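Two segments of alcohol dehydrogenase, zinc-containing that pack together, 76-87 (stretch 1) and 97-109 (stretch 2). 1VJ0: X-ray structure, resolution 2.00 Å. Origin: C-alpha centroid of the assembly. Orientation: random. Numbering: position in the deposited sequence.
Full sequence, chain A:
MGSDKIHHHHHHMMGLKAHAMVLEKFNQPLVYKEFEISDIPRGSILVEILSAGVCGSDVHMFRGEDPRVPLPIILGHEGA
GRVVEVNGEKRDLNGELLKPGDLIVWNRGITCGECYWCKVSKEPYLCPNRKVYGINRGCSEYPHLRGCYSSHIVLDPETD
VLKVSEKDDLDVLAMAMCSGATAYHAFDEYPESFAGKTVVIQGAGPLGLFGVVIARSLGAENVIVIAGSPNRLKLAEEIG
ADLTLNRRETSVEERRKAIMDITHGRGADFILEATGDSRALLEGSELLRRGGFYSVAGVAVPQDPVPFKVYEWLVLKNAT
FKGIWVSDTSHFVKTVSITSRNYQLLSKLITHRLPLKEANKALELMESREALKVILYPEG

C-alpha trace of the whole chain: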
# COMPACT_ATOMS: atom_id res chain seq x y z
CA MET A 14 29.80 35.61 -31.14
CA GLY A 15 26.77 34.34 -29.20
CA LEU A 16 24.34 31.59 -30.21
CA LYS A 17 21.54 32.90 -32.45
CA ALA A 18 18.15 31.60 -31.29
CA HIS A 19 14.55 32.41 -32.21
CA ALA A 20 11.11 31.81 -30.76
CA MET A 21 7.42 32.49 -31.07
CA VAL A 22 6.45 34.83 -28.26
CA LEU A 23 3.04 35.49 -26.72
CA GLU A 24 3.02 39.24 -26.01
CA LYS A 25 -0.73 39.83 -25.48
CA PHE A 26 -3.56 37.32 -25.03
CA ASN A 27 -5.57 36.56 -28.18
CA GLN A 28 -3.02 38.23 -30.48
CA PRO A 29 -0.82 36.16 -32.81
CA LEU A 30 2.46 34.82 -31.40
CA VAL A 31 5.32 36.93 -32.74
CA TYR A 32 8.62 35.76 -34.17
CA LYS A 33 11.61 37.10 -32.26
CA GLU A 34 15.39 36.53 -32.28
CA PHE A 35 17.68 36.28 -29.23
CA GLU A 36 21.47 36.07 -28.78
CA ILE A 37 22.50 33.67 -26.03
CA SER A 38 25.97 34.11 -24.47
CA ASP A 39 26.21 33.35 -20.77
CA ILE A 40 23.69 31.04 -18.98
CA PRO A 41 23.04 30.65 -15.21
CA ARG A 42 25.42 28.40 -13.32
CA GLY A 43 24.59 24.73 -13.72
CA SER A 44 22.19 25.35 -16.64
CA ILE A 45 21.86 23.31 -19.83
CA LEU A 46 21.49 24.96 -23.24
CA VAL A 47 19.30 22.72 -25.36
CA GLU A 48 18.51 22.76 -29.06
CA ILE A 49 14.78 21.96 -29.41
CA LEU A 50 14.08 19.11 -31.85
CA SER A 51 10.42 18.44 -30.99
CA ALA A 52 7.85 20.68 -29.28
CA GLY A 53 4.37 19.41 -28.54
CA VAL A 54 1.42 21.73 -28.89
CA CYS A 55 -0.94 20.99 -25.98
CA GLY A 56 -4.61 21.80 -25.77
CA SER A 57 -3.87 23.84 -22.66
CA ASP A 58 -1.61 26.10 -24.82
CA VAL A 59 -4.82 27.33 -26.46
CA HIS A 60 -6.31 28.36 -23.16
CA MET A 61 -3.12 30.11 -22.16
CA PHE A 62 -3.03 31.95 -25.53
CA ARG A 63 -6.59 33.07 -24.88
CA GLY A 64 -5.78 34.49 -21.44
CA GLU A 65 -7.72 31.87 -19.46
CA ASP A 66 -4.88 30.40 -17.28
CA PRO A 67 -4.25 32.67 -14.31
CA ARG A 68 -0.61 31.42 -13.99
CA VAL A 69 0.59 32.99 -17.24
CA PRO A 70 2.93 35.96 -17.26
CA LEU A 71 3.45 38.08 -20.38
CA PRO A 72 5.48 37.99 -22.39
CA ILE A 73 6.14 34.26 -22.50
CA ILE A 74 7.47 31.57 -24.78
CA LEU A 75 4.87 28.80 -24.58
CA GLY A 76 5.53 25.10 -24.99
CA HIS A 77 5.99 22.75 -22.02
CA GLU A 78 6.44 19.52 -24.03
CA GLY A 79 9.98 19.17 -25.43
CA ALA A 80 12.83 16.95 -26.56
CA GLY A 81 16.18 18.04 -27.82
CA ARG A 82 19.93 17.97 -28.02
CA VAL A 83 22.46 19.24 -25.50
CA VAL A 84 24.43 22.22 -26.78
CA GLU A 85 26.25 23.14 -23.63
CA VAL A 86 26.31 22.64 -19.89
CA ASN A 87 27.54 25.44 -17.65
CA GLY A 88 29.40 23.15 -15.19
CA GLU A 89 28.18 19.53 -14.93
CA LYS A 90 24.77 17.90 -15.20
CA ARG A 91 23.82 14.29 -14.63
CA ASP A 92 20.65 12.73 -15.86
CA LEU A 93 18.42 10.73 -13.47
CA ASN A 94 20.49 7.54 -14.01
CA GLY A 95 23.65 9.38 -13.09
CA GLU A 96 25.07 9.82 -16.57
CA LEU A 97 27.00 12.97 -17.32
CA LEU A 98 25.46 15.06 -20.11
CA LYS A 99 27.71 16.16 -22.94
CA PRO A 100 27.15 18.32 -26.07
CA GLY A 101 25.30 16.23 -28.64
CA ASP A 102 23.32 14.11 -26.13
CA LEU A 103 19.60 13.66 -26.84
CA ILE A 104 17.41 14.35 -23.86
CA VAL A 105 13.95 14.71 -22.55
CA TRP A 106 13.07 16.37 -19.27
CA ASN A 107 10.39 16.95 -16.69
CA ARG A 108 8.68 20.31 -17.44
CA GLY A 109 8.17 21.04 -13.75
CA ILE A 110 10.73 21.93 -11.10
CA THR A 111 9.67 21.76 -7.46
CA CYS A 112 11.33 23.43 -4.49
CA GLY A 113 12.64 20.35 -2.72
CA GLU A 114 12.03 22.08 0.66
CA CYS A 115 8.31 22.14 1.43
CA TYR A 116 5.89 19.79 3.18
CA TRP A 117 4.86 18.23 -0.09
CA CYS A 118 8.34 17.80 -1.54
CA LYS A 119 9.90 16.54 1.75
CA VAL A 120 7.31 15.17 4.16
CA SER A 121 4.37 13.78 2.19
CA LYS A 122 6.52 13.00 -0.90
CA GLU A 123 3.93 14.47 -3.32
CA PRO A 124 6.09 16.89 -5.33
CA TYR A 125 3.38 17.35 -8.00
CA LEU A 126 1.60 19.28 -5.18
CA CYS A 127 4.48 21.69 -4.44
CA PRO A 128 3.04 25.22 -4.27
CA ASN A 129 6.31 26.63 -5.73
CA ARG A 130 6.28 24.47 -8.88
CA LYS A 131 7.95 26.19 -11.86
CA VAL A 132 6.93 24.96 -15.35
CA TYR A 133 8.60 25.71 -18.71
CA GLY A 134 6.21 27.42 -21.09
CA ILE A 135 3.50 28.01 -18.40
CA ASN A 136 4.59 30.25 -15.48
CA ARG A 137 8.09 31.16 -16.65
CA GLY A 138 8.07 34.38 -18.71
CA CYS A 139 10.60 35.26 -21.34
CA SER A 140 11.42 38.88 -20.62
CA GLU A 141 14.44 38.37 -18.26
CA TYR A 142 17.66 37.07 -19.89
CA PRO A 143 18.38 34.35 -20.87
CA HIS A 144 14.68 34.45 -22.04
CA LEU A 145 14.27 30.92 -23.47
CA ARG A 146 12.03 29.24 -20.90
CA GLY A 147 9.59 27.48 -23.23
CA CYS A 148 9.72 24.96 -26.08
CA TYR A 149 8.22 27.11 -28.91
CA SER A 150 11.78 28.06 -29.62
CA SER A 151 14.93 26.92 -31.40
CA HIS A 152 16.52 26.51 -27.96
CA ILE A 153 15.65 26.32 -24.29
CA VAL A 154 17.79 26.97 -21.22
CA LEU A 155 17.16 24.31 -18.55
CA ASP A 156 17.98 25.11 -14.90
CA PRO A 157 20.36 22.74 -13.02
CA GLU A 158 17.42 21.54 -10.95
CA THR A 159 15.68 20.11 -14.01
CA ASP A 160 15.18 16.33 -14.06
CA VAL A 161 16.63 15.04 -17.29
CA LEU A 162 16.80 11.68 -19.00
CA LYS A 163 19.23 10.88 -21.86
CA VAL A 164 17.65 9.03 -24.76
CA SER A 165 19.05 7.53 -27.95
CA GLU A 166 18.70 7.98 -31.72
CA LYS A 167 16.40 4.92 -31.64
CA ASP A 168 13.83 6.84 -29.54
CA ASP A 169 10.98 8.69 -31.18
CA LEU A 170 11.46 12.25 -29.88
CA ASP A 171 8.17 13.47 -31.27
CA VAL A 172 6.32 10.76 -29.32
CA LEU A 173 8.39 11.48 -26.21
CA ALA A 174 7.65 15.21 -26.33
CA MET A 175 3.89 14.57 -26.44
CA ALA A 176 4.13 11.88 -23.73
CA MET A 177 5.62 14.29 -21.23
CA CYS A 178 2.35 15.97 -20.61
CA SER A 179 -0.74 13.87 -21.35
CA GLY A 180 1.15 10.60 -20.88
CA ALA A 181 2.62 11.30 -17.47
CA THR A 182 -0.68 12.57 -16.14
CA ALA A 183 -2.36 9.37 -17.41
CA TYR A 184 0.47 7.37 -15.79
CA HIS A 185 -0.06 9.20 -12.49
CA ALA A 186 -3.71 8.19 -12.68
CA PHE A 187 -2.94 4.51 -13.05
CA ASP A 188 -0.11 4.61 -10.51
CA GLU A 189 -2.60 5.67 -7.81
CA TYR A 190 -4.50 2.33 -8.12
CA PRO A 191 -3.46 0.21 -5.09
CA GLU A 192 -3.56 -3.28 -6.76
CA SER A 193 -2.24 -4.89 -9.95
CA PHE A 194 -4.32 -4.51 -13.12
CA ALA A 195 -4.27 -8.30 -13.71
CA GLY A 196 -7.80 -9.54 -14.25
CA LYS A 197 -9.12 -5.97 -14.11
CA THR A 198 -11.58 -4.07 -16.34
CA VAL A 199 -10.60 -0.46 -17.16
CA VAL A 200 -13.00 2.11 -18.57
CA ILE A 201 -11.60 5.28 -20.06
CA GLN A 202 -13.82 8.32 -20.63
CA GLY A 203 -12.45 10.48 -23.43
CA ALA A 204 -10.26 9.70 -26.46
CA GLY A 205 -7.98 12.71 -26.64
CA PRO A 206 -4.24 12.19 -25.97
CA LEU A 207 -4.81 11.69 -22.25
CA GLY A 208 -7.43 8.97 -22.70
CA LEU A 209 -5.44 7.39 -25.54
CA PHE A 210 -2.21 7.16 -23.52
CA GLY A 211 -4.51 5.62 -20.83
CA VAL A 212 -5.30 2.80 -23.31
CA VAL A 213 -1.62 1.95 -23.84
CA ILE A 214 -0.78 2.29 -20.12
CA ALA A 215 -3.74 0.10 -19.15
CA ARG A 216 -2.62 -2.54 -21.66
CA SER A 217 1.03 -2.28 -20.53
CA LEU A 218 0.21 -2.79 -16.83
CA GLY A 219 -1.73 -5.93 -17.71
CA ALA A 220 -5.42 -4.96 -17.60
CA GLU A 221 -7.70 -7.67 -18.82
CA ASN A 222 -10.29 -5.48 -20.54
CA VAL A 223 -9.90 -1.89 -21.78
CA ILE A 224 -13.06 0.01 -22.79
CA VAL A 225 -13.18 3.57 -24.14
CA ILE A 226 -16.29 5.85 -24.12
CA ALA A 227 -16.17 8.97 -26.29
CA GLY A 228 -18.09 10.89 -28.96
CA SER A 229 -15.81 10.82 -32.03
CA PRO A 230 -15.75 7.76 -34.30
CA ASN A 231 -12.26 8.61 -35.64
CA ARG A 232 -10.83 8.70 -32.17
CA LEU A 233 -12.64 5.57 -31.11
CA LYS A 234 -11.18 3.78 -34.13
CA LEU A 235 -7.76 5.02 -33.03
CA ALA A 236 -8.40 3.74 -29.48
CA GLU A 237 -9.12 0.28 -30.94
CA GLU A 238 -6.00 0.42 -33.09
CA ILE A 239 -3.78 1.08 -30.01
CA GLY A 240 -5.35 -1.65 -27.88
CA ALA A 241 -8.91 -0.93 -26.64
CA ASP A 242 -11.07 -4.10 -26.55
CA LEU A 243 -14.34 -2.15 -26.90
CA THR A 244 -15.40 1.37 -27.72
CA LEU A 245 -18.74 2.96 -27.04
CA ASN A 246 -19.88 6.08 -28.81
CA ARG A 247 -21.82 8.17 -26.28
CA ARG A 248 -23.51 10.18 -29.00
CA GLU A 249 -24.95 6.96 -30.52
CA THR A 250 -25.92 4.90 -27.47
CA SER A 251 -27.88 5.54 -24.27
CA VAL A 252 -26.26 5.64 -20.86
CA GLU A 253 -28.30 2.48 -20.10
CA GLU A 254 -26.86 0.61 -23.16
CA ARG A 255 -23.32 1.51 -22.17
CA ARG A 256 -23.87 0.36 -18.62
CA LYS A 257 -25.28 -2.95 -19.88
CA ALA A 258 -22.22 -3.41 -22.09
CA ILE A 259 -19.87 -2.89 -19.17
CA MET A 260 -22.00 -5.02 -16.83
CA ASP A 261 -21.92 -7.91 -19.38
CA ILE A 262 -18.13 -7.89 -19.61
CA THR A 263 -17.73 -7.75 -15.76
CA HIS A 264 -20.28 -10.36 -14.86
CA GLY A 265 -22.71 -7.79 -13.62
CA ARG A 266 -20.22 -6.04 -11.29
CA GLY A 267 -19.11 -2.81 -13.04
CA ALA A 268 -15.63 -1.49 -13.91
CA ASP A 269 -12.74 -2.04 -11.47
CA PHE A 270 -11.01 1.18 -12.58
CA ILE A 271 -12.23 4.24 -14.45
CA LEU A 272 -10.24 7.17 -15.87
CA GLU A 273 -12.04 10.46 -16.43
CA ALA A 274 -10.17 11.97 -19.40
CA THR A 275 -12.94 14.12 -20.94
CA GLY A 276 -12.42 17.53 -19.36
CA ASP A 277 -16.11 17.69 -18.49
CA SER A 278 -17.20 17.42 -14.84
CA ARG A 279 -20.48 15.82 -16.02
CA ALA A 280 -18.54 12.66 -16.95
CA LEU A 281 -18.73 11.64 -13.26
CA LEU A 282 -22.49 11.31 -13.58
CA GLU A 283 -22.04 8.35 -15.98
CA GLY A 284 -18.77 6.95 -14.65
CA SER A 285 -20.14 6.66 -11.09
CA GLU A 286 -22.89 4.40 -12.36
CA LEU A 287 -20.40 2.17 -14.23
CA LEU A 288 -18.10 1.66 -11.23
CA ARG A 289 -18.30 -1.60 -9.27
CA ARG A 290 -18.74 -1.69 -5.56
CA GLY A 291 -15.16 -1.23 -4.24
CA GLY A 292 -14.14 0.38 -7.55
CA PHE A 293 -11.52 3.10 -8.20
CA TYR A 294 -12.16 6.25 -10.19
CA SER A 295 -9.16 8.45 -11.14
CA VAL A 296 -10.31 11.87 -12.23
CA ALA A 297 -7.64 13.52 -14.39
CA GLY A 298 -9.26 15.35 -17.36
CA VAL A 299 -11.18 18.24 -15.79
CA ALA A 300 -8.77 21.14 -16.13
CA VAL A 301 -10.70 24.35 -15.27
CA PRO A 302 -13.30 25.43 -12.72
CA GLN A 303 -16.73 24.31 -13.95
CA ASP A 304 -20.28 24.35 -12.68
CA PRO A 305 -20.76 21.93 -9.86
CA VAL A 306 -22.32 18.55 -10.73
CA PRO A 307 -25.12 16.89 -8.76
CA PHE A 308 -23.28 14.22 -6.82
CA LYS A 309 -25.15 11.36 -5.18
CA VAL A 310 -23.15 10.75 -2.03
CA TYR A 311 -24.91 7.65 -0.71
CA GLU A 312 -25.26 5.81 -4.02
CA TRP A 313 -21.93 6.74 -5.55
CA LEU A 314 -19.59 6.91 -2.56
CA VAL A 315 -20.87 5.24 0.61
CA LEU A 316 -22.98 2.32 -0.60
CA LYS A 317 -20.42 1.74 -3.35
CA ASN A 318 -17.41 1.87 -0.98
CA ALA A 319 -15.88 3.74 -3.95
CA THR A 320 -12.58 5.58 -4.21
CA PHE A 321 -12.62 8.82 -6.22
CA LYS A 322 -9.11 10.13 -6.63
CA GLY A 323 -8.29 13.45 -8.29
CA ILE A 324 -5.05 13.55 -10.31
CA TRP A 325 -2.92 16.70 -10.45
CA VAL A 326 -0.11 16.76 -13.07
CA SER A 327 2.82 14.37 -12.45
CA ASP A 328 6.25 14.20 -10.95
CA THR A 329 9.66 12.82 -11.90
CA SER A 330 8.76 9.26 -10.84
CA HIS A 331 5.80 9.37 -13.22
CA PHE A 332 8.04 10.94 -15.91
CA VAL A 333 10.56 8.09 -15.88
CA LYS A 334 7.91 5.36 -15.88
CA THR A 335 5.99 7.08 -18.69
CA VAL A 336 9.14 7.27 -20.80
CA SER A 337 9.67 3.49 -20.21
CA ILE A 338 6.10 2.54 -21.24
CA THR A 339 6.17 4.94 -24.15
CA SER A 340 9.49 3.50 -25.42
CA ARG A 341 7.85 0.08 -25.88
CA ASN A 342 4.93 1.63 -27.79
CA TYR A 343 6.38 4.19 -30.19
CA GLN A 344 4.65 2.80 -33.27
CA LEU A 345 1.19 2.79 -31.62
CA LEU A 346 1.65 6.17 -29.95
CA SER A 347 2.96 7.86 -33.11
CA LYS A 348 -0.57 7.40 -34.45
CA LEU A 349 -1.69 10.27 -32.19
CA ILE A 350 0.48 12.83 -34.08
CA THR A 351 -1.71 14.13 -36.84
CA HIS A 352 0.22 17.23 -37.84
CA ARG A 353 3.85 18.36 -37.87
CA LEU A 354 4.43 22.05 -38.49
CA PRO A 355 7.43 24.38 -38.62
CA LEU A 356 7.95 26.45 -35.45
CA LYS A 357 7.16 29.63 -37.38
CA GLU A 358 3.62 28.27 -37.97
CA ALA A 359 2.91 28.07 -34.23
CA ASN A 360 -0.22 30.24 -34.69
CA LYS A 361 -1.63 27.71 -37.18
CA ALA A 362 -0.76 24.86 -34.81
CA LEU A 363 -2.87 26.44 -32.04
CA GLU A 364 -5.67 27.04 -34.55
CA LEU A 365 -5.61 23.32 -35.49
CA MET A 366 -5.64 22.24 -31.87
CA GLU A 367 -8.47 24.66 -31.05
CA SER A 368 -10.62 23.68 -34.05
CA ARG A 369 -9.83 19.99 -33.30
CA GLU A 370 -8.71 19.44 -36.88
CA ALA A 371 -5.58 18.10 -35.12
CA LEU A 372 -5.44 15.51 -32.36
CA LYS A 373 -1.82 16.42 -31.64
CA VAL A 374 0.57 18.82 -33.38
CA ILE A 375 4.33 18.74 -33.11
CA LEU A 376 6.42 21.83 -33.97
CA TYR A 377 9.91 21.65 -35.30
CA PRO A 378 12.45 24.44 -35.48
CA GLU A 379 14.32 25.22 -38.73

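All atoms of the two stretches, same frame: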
# COMPACT_ATOMS: atom_id res chain seq x y z
N GLY A 76 5.02 26.41 -24.61
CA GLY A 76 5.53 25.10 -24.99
C GLY A 76 6.16 24.44 -23.79
O GLY A 76 7.25 24.82 -23.39
N HIS A 77 5.48 23.46 -23.20
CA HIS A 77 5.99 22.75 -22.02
C HIS A 77 6.27 21.26 -22.30
O HIS A 77 6.52 20.47 -21.38
CB HIS A 77 5.00 22.93 -20.87
CG HIS A 77 3.60 22.49 -21.19
ND1 HIS A 77 2.65 23.36 -21.70
CD2 HIS A 77 2.99 21.29 -21.05
CE1 HIS A 77 1.52 22.69 -21.89
NE2 HIS A 77 1.71 21.43 -21.51
N GLU A 78 6.19 20.88 -23.58
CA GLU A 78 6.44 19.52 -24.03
C GLU A 78 7.62 19.59 -25.04
O GLU A 78 7.45 20.07 -26.18
CB GLU A 78 5.18 19.00 -24.77
CG GLU A 78 3.92 18.80 -23.90
CD GLU A 78 2.62 18.56 -24.70
OE1 GLU A 78 2.56 17.89 -25.77
OE2 GLU A 78 1.61 19.07 -24.26
N GLY A 79 8.78 19.07 -24.65
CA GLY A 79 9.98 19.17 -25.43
C GLY A 79 10.96 18.01 -25.39
O GLY A 79 11.04 17.25 -24.41
N ALA A 80 11.67 17.85 -26.49
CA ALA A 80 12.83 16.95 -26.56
C ALA A 80 13.86 17.65 -27.37
O ALA A 80 13.54 18.42 -28.28
CB ALA A 80 12.46 15.64 -27.20
N GLY A 81 15.12 17.43 -27.04
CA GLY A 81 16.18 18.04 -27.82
C GLY A 81 17.59 17.50 -27.58
O GLY A 81 17.80 16.39 -27.10
N ARG A 82 18.55 18.31 -27.97
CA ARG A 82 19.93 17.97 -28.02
C ARG A 82 20.73 18.95 -27.20
O ARG A 82 20.58 20.18 -27.36
CB ARG A 82 20.41 18.00 -29.46
CG ARG A 82 21.84 17.58 -29.63
CD ARG A 82 22.40 17.75 -31.03
NE ARG A 82 21.80 16.81 -31.98
CZ ARG A 82 21.06 17.15 -33.05
NH1 ARG A 82 20.82 18.42 -33.37
NH2 ARG A 82 20.57 16.18 -33.84
N VAL A 83 21.61 18.42 -26.37
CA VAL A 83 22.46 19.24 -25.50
C VAL A 83 23.43 20.04 -26.36
O VAL A 83 24.16 19.49 -27.20
CB VAL A 83 23.22 18.37 -24.43
CG1 VAL A 83 24.14 19.22 -23.61
CG2 VAL A 83 22.25 17.71 -23.51
N VAL A 84 23.46 21.35 -26.14
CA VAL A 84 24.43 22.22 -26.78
C VAL A 84 25.57 22.47 -25.82
O VAL A 84 26.72 22.28 -26.16
CB VAL A 84 23.81 23.58 -27.27
CG1 VAL A 84 24.87 24.50 -27.92
CG2 VAL A 84 22.67 23.32 -28.23
N GLU A 85 25.25 22.91 -24.61
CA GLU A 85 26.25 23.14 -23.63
C GLU A 85 25.69 23.02 -22.21
O GLU A 85 24.49 23.13 -21.98
CB GLU A 85 26.97 24.46 -23.91
CG GLU A 85 26.29 25.71 -23.44
CD GLU A 85 27.03 26.99 -23.83
OE1 GLU A 85 27.34 27.18 -25.03
OE2 GLU A 85 27.32 27.84 -22.91
N VAL A 86 26.58 22.72 -21.29
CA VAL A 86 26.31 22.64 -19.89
C VAL A 86 27.27 23.58 -19.22
O VAL A 86 28.48 23.46 -19.38
CB VAL A 86 26.58 21.23 -19.28
CG1 VAL A 86 26.13 21.19 -17.86
CG2 VAL A 86 25.85 20.13 -20.08
N ASN A 87 26.73 24.49 -18.44
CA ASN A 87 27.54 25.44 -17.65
C ASN A 87 27.98 24.77 -16.33
O ASN A 87 27.29 24.91 -15.35
CB ASN A 87 26.71 26.72 -17.36
CG ASN A 87 27.40 27.65 -16.38
OD1 ASN A 87 27.97 27.18 -15.38
ND2 ASN A 87 27.33 28.96 -16.62
N LEU A 97 26.57 11.64 -16.98
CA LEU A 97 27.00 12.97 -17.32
C LEU A 97 26.59 13.39 -18.73
O LEU A 97 26.93 12.73 -19.69
CB LEU A 97 28.53 13.10 -17.20
CG LEU A 97 29.06 13.44 -15.80
CD1 LEU A 97 30.60 13.27 -15.72
CD2 LEU A 97 28.66 14.85 -15.40
N LEU A 98 25.88 14.49 -18.84
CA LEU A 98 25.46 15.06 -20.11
C LEU A 98 26.67 15.69 -20.77
O LEU A 98 27.54 16.30 -20.08
CB LEU A 98 24.36 16.12 -19.90
CG LEU A 98 23.04 15.64 -19.26
CD1 LEU A 98 21.98 16.76 -19.28
CD2 LEU A 98 22.49 14.41 -19.92
N LYS A 99 26.73 15.53 -22.10
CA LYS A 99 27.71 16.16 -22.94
C LYS A 99 27.05 16.74 -24.20
O LYS A 99 25.94 16.32 -24.56
CB LYS A 99 28.80 15.14 -23.31
CG LYS A 99 28.30 13.90 -23.93
CD LYS A 99 29.45 12.95 -24.37
CE LYS A 99 28.88 11.71 -25.15
NZ LYS A 99 27.66 11.12 -24.51
N PRO A 100 27.70 17.72 -24.84
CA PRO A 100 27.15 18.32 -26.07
C PRO A 100 26.84 17.23 -27.09
O PRO A 100 27.62 16.31 -27.26
CB PRO A 100 28.29 19.23 -26.58
CG PRO A 100 29.09 19.54 -25.33
CD PRO A 100 28.97 18.34 -24.44
N GLY A 101 25.68 17.28 -27.70
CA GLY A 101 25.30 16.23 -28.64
C GLY A 101 24.35 15.18 -28.06
O GLY A 101 23.69 14.46 -28.84
N ASP A 102 24.29 15.03 -26.73
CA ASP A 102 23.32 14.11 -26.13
C ASP A 102 21.88 14.48 -26.46
O ASP A 102 21.52 15.66 -26.45
CB ASP A 102 23.45 14.05 -24.61
CG ASP A 102 24.72 13.33 -24.15
OD1 ASP A 102 25.35 12.61 -24.94
OD2 ASP A 102 25.17 13.45 -23.00
N LEU A 103 21.05 13.46 -26.69
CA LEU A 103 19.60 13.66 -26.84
C LEU A 103 19.01 13.49 -25.48
O LEU A 103 19.41 12.59 -24.74
CB LEU A 103 18.98 12.68 -27.84
CG LEU A 103 19.59 12.72 -29.25
CD1 LEU A 103 19.03 11.62 -30.11
CD2 LEU A 103 19.37 14.06 -29.92
N ILE A 104 18.08 14.38 -25.15
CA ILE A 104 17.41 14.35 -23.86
C ILE A 104 15.94 14.66 -23.93
O ILE A 104 15.45 15.32 -24.86
CB ILE A 104 18.12 15.33 -22.87
CG1 ILE A 104 17.99 16.80 -23.31
CG2 ILE A 104 19.55 14.92 -22.71
CD1 ILE A 104 18.36 17.82 -22.18
N VAL A 105 15.24 14.19 -22.91
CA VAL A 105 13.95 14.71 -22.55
C VAL A 105 14.02 15.08 -21.06
O VAL A 105 14.98 14.74 -20.36
CB VAL A 105 12.80 13.73 -22.83
CG1 VAL A 105 12.66 13.52 -24.29
CG2 VAL A 105 13.01 12.37 -22.12
N TRP A 106 13.03 15.84 -20.60
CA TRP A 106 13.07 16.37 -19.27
C TRP A 106 11.69 16.59 -18.71
O TRP A 106 10.69 16.75 -19.43
CB TRP A 106 13.87 17.70 -19.22
CG TRP A 106 13.32 18.78 -20.11
CD1 TRP A 106 12.43 19.75 -19.75
CD2 TRP A 106 13.62 19.01 -21.50
NE1 TRP A 106 12.15 20.56 -20.82
CE2 TRP A 106 12.86 20.13 -21.91
CE3 TRP A 106 14.44 18.40 -22.43
CZ2 TRP A 106 12.90 20.63 -23.21
CZ3 TRP A 106 14.47 18.89 -23.73
CH2 TRP A 106 13.70 20.00 -24.10
N ASN A 107 11.64 16.60 -17.39
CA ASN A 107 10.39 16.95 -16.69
C ASN A 107 10.18 18.48 -16.80
O ASN A 107 11.04 19.29 -16.42
CB ASN A 107 10.48 16.47 -15.20
CG ASN A 107 9.19 16.67 -14.40
OD1 ASN A 107 8.24 17.35 -14.83
ND2 ASN A 107 9.16 16.06 -13.20
N ARG A 108 9.01 18.88 -17.28
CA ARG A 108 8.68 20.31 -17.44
C ARG A 108 8.65 21.09 -16.14
O ARG A 108 8.85 22.30 -16.13
CB ARG A 108 7.32 20.43 -18.14
CG ARG A 108 6.11 19.97 -17.35
CD ARG A 108 4.84 20.29 -18.10
NE ARG A 108 3.65 19.93 -17.34
CZ ARG A 108 3.20 18.69 -17.23
NH1 ARG A 108 3.81 17.72 -17.81
NH2 ARG A 108 2.13 18.43 -16.50
N GLY A 109 8.40 20.39 -15.03
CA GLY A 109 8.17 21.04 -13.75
C GLY A 109 9.32 20.88 -12.79
O GLY A 109 9.93 19.79 -12.70
O HOH W 1 9.42 21.24 -20.94
O HOH W 2 9.74 18.42 -21.60
O HOH W 3 23.25 14.53 -31.44

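The two segments pair as antiparallel strands, held by four backbone hydrogen bonds. Gly 81 and Ile 104 exchange two, from Gly 81 N to Ile 104 O (3.1 Å) and from Ile 104 N to Gly 81 O (2.8 Å). The ladder continues past the strand of the second segment into its turn: Val 83 N donates to Asp 102 O (2.8 Å), and Gly 101 N donates to Val 83 O (2.7 Å).

That type II turn, Lys 99 to Asp 102, is well suited to its sequence. Pro 100 has the phi of -53° that its ring favors, and Gly 101 adopts a phi of 100°, where a CB would jam against the preceding carbonyl. Asp 102, with chi1 m, turns its carboxylate back to Lys 99: OD2 accepts from Lys 99 N at 2.8 Å, while OD1 forms a salt bridge with Lys 99 NZ, also at 2.8 Å.

Val 83 points toward the turn and is the most heavily covered residue of the contact. With chi1 t, its CG2 lies 4.0 Å from Ile 104 CG2 and 4.3 Å from Leu 98 CD1, so a compact branched side chain fills the space beside the backbone ladder. Ala 80 and Val 105 meet similarly, CB to CG1 at 3.6 Å.

Trp 106, chi1 p and chi2 93°, lays its ring along the glycines. Gly 79 C sits over one face, 3.6 Å from Trp 106 CH2; a CB on Gly 79 would come within 2.8 Å of Trp 106 CZ2, a clash. Water 2 bridges Gly 79 N (3.3 Å) and Trp 106 O (2.9 Å).

Arg 82 extends through two t angles before bending at chi3 (m). Water 3 links its NE (2.8 Å) to Gly 101 O (2.6 Å). Arg 108, also extended beyond chi1 p, packs its CD 3.6 Å from His 77 CD2.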